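Hypothetical conserved protein (Geobacillus kaustophilus, PDB 2QYH) is of unknown function but belongs to the haloacid dehalogenase-like hydrolases and may act as a magnesium-dependent phosphatase. Local coordinates at residues 186-191 against 212-217; 148-151 against 157-160; 47-52 against 124-129. All coordinates share one frame; numbering follows the deposited sequence.

Contact 1: 186-191 against 212-217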
# COMPACT_ATOMS: atom_id res chain seq x y z
N GLU D 186 14.72 10.32 17.40
CA GLU D 186 15.35 11.59 17.09
C GLU D 186 14.44 12.37 16.13
O GLU D 186 14.29 13.58 16.25
CB GLU D 186 16.72 11.35 16.44
CG GLU D 186 17.55 12.60 16.20
CD GLU D 186 17.79 13.41 17.47
OE1 GLU D 186 17.77 12.82 18.58
OE2 GLU D 186 18.02 14.63 17.35
N GLY D 187 13.85 11.65 15.19
CA GLY D 187 12.95 12.27 14.23
C GLY D 187 11.74 12.79 14.97
O GLY D 187 11.19 13.84 14.63
N ILE D 188 11.31 12.04 15.98
CA ILE D 188 10.16 12.41 16.80
C ILE D 188 10.51 13.66 17.60
O ILE D 188 9.64 14.49 17.88
CB ILE D 188 9.78 11.26 17.78
CG1 ILE D 188 9.09 10.14 17.00
CG2 ILE D 188 8.84 11.76 18.86
CD1 ILE D 188 8.75 8.94 17.81
N ARG D 189 11.78 13.81 17.95
CA ARG D 189 12.20 14.97 18.72
C ARG D 189 12.02 16.29 17.96
O ARG D 189 11.57 17.27 18.54
CB ARG D 189 13.64 14.84 19.19
CG ARG D 189 14.06 15.95 20.13
CD ARG D 189 15.37 15.62 20.82
NE ARG D 189 16.48 16.45 20.38
CZ ARG D 189 16.87 16.60 19.11
NH1 ARG D 189 16.21 15.97 18.14
NH2 ARG D 189 17.91 17.35 18.82
N MSE D 190 12.37 16.34 16.67
CA MSE D 190 12.18 17.61 15.95
C MSE D 190 10.78 17.79 15.43
O MSE D 190 10.36 18.91 15.17
CB MSE D 190 13.13 17.79 14.79
CG MSE D 190 13.98 16.62 14.48
SE MSE D 190 15.72 17.33 14.13
CE MSE D 190 15.51 19.16 14.73
N MSE D 191 10.08 16.68 15.23
CA MSE D 191 8.72 16.80 14.79
C MSE D 191 8.06 17.65 15.88
O MSE D 191 7.46 18.69 15.59
CB MSE D 191 8.06 15.43 14.72
CG MSE D 191 6.55 15.51 14.71
SE MSE D 191 5.76 15.12 13.01
CE MSE D 191 5.78 16.87 12.24
N ILE D 212 12.01 0.72 21.62
CA ILE D 212 12.46 1.08 22.96
C ILE D 212 12.90 2.52 23.15
O ILE D 212 12.46 3.19 24.09
CB ILE D 212 13.59 0.15 23.44
CG1 ILE D 212 13.02 -1.24 23.76
CG2 ILE D 212 14.28 0.73 24.66
CD1 ILE D 212 14.06 -2.27 24.11
N GLU D 213 13.76 3.01 22.27
CA GLU D 213 14.23 4.39 22.40
C GLU D 213 13.05 5.35 22.32
O GLU D 213 12.92 6.26 23.13
CB GLU D 213 15.25 4.72 21.32
CG GLU D 213 15.75 6.15 21.39
CD GLU D 213 16.51 6.56 20.14
OE1 GLU D 213 16.07 6.17 19.03
OE2 GLU D 213 17.53 7.27 20.28
N MSE D 214 12.19 5.13 21.33
CA MSE D 214 11.01 5.97 21.14
C MSE D 214 10.14 6.00 22.40
O MSE D 214 9.78 7.07 22.90
CB MSE D 214 10.18 5.44 19.97
CG MSE D 214 8.75 5.95 19.96
SE MSE D 214 7.78 5.37 18.42
CE MSE D 214 7.14 3.65 19.03
N LEU D 215 9.83 4.81 22.90
CA LEU D 215 9.00 4.64 24.08
C LEU D 215 9.54 5.31 25.35
O LEU D 215 8.78 5.89 26.13
CB LEU D 215 8.77 3.16 24.35
CG LEU D 215 7.33 2.68 24.27
CD1 LEU D 215 6.73 3.08 22.94
CD2 LEU D 215 7.29 1.18 24.44
N SER D 216 10.85 5.24 25.55
CA SER D 216 11.42 5.85 26.75
C SER D 216 11.58 7.35 26.57
O SER D 216 11.61 8.09 27.55
CB SER D 216 12.77 5.22 27.06
OG SER D 216 13.67 5.50 26.00
N PHE D 217 11.68 7.80 25.33
CA PHE D 217 11.85 9.22 25.07
C PHE D 217 10.61 10.07 25.22
O PHE D 217 10.67 11.16 25.78
CB PHE D 217 12.43 9.45 23.68
CG PHE D 217 12.41 10.88 23.27
CD1 PHE D 217 11.48 11.35 22.35
CD2 PHE D 217 13.30 11.79 23.86
CE1 PHE D 217 11.43 12.70 22.01
CE2 PHE D 217 13.25 13.14 23.53
CZ PHE D 217 12.31 13.60 22.60
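Two helices of the HAD-type Rossmann-like domain, 184-195 and 212-217, meet here through Ile188, Arg189, Met214 and Phe217. The axes of these segments approach to 10.3 Å, with their directions 37° apart, leaving side chains to make most of the contact. Ile188 reaches over with two branches. With its CG1 branch opposite the carbonyl carbon (chi1 -74°) and then extended, CD1 lies 3.7 Å from Met214 CG and equally near the selenium of this selenomethionine. The other branch sends CG2 to the edge of the Phe217 ring, 4.2 Å from CE1. Phe217 lies beside it: its CZ is 3.8 Å from Arg189 CG, and the methylene chain of Arg189 passes the ring at about a right angle, with the guanidinium plane turned 63° from the ring plane. Were Phe217 an alanine, Ile188 CG2 and the arginine methylenes would probably lose their shared apolar neighbour, leaving a gap between the helices. Met214 also touches residues of what is consistent with the HAD DxDx(T/V) motif at the end of strand 5-8. At the margin, Ser183 OG hydrogen-bonds to Glu213 OE1 and Glu186 N. The join is apolar and only partly buried, so it relies on van der Waals fit rather than on directional bonds.

Contact 2: 148-151 against 157-160; sequences LFCR and PYVR
Leu148 lays one methyl on the ring of Tyr158, where the end of strand 145-148 faces helix 156-161. The touching atom is CD2, 3.6 Å from Tyr158 CD2. It stands over one face of the ring, 3.9 Å from the centroid and 23° off the ring normal, a CH-pi contact displaced toward the CG-CD2 side. In Leu148 the side chain extends away from the backbone N (chi1 176°), carrying CG out toward the helix; CD2 continues this extended line, anti to CA, out to the ring, while CD1 turns aside. Tyr158 takes the other course: its CG stands opposite the carbonyl carbon and beside its own N (chi1 -60°), which sends the ring toward the strand end, and its second torsion turns a face to the leucine.

Cys150, two residues on, also points toward the helix. Its SG is 4.3 Å from Tyr158 CE2 and approaches the ring obliquely in a sulfur-aromatic contact. Thus a methyl over a face and a sulfur at a slant meet one buried aromatic group. The phenol oxygen is satisfied by hydrogen bonds to His99 and Asn97, which would help to fix how far the ring reaches.

The wider setting is the five-stranded antiparallel sheet. Leu148 pairs through its backbone with Thr175 and packs on Val177 of strand 174-179, while Ala94 of helix 84-96 touches both Leu148 and Tyr158, and Leu90 touches Tyr158; helix 156-161 therefore packs against the sheet alongside helix 84-96, consistent with the cap domain of the Cof-type HAD family.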
# COMPACT_ATOMS: atom_id res chain seq x y z
N LEU D 148 23.00 -2.22 2.29
CA LEU D 148 24.26 -2.85 1.92
C LEU D 148 24.02 -4.34 1.99
O LEU D 148 23.52 -4.85 2.99
CB LEU D 148 25.37 -2.48 2.90
CG LEU D 148 26.72 -3.17 2.67
CD1 LEU D 148 27.29 -2.73 1.33
CD2 LEU D 148 27.68 -2.80 3.78
N PHE D 149 24.36 -5.05 0.92
CA PHE D 149 24.15 -6.48 0.90
C PHE D 149 25.44 -7.27 1.08
O PHE D 149 26.25 -7.40 0.17
CB PHE D 149 23.44 -6.89 -0.38
CG PHE D 149 22.09 -6.25 -0.53
CD1 PHE D 149 21.97 -4.95 -1.01
CD2 PHE D 149 20.94 -6.93 -0.13
CE1 PHE D 149 20.73 -4.34 -1.09
CE2 PHE D 149 19.69 -6.32 -0.20
CZ PHE D 149 19.59 -5.02 -0.69
N CYS D 150 25.61 -7.77 2.30
CA CYS D 150 26.76 -8.56 2.69
C CYS D 150 26.38 -9.24 3.99
O CYS D 150 25.42 -8.83 4.66
CB CYS D 150 27.99 -7.67 2.92
SG CYS D 150 27.99 -6.80 4.51
N ARG D 151 27.13 -10.28 4.36
CA ARG D 151 26.86 -11.02 5.59
C ARG D 151 27.55 -10.36 6.78
O ARG D 151 28.45 -9.54 6.62
CB ARG D 151 27.32 -12.47 5.43
CG ARG D 151 26.54 -13.23 4.36
CD ARG D 151 27.16 -14.59 4.06
NE ARG D 151 26.41 -15.31 3.03
CZ ARG D 151 25.21 -15.86 3.22
NH1 ARG D 151 24.63 -15.78 4.41
NH2 ARG D 151 24.60 -16.48 2.22
N PRO D 157 34.80 -4.12 8.18
CA PRO D 157 35.47 -3.05 7.44
C PRO D 157 34.59 -1.82 7.23
O PRO D 157 34.96 -0.71 7.60
CB PRO D 157 35.83 -3.72 6.12
CG PRO D 157 36.06 -5.14 6.53
CD PRO D 157 34.90 -5.40 7.45
N TYR D 158 33.42 -2.03 6.63
CA TYR D 158 32.46 -0.95 6.36
C TYR D 158 32.15 -0.17 7.63
O TYR D 158 32.20 1.06 7.65
CB TYR D 158 31.17 -1.54 5.78
CG TYR D 158 31.37 -2.28 4.49
CD1 TYR D 158 31.80 -1.62 3.35
CD2 TYR D 158 31.13 -3.65 4.41
CE1 TYR D 158 31.99 -2.30 2.15
CE2 TYR D 158 31.32 -4.35 3.21
CZ TYR D 158 31.75 -3.66 2.09
OH TYR D 158 31.93 -4.34 0.91
N VAL D 159 31.81 -0.91 8.68
CA VAL D 159 31.50 -0.31 9.97
C VAL D 159 32.66 0.58 10.40
O VAL D 159 32.46 1.73 10.81
CB VAL D 159 31.30 -1.41 11.06
CG1 VAL D 159 31.11 -0.77 12.43
CG2 VAL D 159 30.10 -2.28 10.71
N ARG D 160 33.87 0.04 10.29
CA ARG D 160 35.12 0.70 10.67
C ARG D 160 35.53 1.87 9.77
O ARG D 160 35.95 2.92 10.26
CB ARG D 160 36.26 -0.32 10.67
CG ARG D 160 37.23 -0.20 11.83
CD ARG D 160 36.70 -0.91 13.06
NE ARG D 160 35.67 -0.14 13.75
CZ ARG D 160 34.82 -0.66 14.63
NH1 ARG D 160 34.87 -1.96 14.92
NH2 ARG D 160 33.93 0.11 15.23

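Contact 3: 47-52 against 124-129; sequences PFMFEH and ASLKFA
Phe128 and Met49 carry most of this meeting between the turn leading into helix 51-57 and the loop after helix 117-124. Met49, a selenomethionine, touches the ring with its CG, which lies 3.7 Å from Phe128 CZ and as close to CE1. Its CG stands opposite the carbonyl carbon (chi1 -83°), and the chain then runs out past the ring before bending at its last torsion. The selenium sits 5.4 Å from the centroid of the Phe128 ring, 38° off the normal, an oblique Met-aromatic contact. Beyond the bend, the terminal CE reaches Leu126 CG at 4.3 Å, so this one flexible side chain spans two residues of the loop. Phe48 adds a smaller touch: Phe128 CE2 comes to the edge of its ring, 4.3 Å from Phe48 CE2. Lys127, with positive phi, ends helix 117-124 in a Schellman motif, and its neighbours Leu126 and Phe128 both point toward the 47-52 segment. A glycerol, probably from the crystallisation liquor, lies close to Met49. Gln56 of the second subunit packs on Phe128, and its Lys55 makes a cation-pi contact with Phe48. The contact bridges the core domain and the probable cap domain: on the 47-52 side, Pro47 and Phe50 pack on strand 62-64 of the mixed sheet; on the other, Leu126 rests on Trp170 of strand 165-171, the edge of the antiparallel sheet.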
# COMPACT_ATOMS: atom_id res chain seq x y z
N PRO D 47 8.86 6.06 2.98
CA PRO D 47 7.47 6.48 2.80
C PRO D 47 6.65 5.54 1.91
O PRO D 47 5.56 5.11 2.29
CB PRO D 47 7.62 7.87 2.21
CG PRO D 47 8.85 8.39 2.90
CD PRO D 47 9.79 7.20 2.86
N PHE D 48 7.18 5.20 0.74
CA PHE D 48 6.47 4.33 -0.19
C PHE D 48 6.25 2.91 0.30
O PHE D 48 5.56 2.14 -0.36
CB PHE D 48 7.19 4.28 -1.55
CG PHE D 48 8.56 3.66 -1.51
CD1 PHE D 48 9.70 4.45 -1.37
CD2 PHE D 48 8.71 2.28 -1.60
CE1 PHE D 48 10.97 3.87 -1.33
CE2 PHE D 48 9.98 1.69 -1.56
CZ PHE D 48 11.11 2.48 -1.43
N MSE D 49 6.81 2.57 1.45
CA MSE D 49 6.65 1.22 1.99
C MSE D 49 5.48 1.09 2.95
O MSE D 49 5.27 0.01 3.51
CB MSE D 49 7.94 0.77 2.68
CG MSE D 49 8.98 0.20 1.74
SE MSE D 49 10.67 -0.14 2.62
CE MSE D 49 10.13 -1.50 3.89
N PHE D 50 4.74 2.17 3.15
CA PHE D 50 3.59 2.11 4.05
C PHE D 50 2.55 3.18 3.72
O PHE D 50 1.85 3.70 4.60
CB PHE D 50 4.03 2.20 5.53
CG PHE D 50 4.60 3.54 5.93
CD1 PHE D 50 3.82 4.45 6.66
CD2 PHE D 50 5.93 3.86 5.66
CE1 PHE D 50 4.36 5.65 7.11
CE2 PHE D 50 6.48 5.07 6.11
CZ PHE D 50 5.69 5.97 6.84
N GLU D 51 2.45 3.49 2.43
CA GLU D 51 1.49 4.47 1.96
C GLU D 51 0.07 3.91 2.02
O GLU D 51 -0.88 4.64 2.30
CB GLU D 51 1.83 4.87 0.53
CG GLU D 51 1.03 6.04 0.01
CD GLU D 51 1.32 6.32 -1.44
OE1 GLU D 51 2.51 6.33 -1.83
OE2 GLU D 51 0.35 6.54 -2.20
N HIS D 52 -0.08 2.62 1.75
CA HIS D 52 -1.40 2.00 1.79
C HIS D 52 -1.99 2.14 3.20
O HIS D 52 -3.16 2.51 3.36
CB HIS D 52 -1.32 0.53 1.39
CG HIS D 52 -2.66 -0.16 1.35
ND1 HIS D 52 -3.68 0.25 0.52
CD2 HIS D 52 -3.14 -1.21 2.06
CE1 HIS D 52 -4.74 -0.52 0.72
NE2 HIS D 52 -4.44 -1.41 1.64
N ALA D 124 12.59 -9.94 -1.03
CA ALA D 124 11.36 -10.68 -1.20
C ALA D 124 10.75 -10.83 0.19
O ALA D 124 9.52 -10.91 0.34
CB ALA D 124 11.65 -12.03 -1.81
N SER D 125 11.61 -10.87 1.20
CA SER D 125 11.13 -11.01 2.57
C SER D 125 10.40 -9.76 3.03
O SER D 125 9.59 -9.81 3.96
CB SER D 125 12.30 -11.33 3.51
OG SER D 125 13.20 -10.25 3.61
N LEU D 126 10.69 -8.63 2.38
CA LEU D 126 10.03 -7.36 2.68
C LEU D 126 8.82 -7.27 1.75
O LEU D 126 8.08 -6.29 1.75
CB LEU D 126 10.99 -6.20 2.41
CG LEU D 126 11.71 -5.53 3.58
CD1 LEU D 126 11.99 -6.53 4.68
CD2 LEU D 126 13.00 -4.91 3.06
N LYS D 127 8.66 -8.34 0.96
CA LYS D 127 7.59 -8.48 -0.02
C LYS D 127 7.76 -7.53 -1.19
O LYS D 127 6.79 -7.02 -1.75
CB LYS D 127 6.21 -8.29 0.62
CG LYS D 127 5.85 -9.38 1.62
CD LYS D 127 6.04 -10.77 1.01
CE LYS D 127 5.68 -11.87 2.00
NZ LYS D 127 4.24 -11.84 2.37
N PHE D 128 9.02 -7.30 -1.56
CA PHE D 128 9.34 -6.43 -2.69
C PHE D 128 10.11 -7.14 -3.79
O PHE D 128 10.87 -8.09 -3.54
CB PHE D 128 10.13 -5.22 -2.21
CG PHE D 128 9.28 -4.09 -1.76
CD1 PHE D 128 8.86 -4.00 -0.44
CD2 PHE D 128 8.88 -3.11 -2.67
CE1 PHE D 128 8.05 -2.95 -0.02
CE2 PHE D 128 8.07 -2.06 -2.26
CZ PHE D 128 7.65 -1.98 -0.94
N ALA D 129 9.90 -6.68 -5.01
CA ALA D 129 10.59 -7.24 -6.14
C ALA D 129 11.97 -6.58 -6.21
O ALA D 129 12.20 -5.57 -5.54
CB ALA D 129 9.79 -6.95 -7.41

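How the contacts relate
All three contacts are apolar, yet they serve different parts of the fold. Contact 1 joins two helices within the domain of the mixed sheet, and contact 2 joins the end of a strand to a helix in the domain of the antiparallel sheet; their centres are 27 Å apart. Contact 3 reaches from one domain to the other, on the opposite side of the chain's centre from contact 1. Contact 2 is wholly buried, whereas contacts 1 and 3 are only partly so. Aromatic rings recur in different roles: met by arginine methylenes in contact 1, by a leucine methyl in contact 2, and by selenomethionine in contact 3, where alone the second subunit also presses.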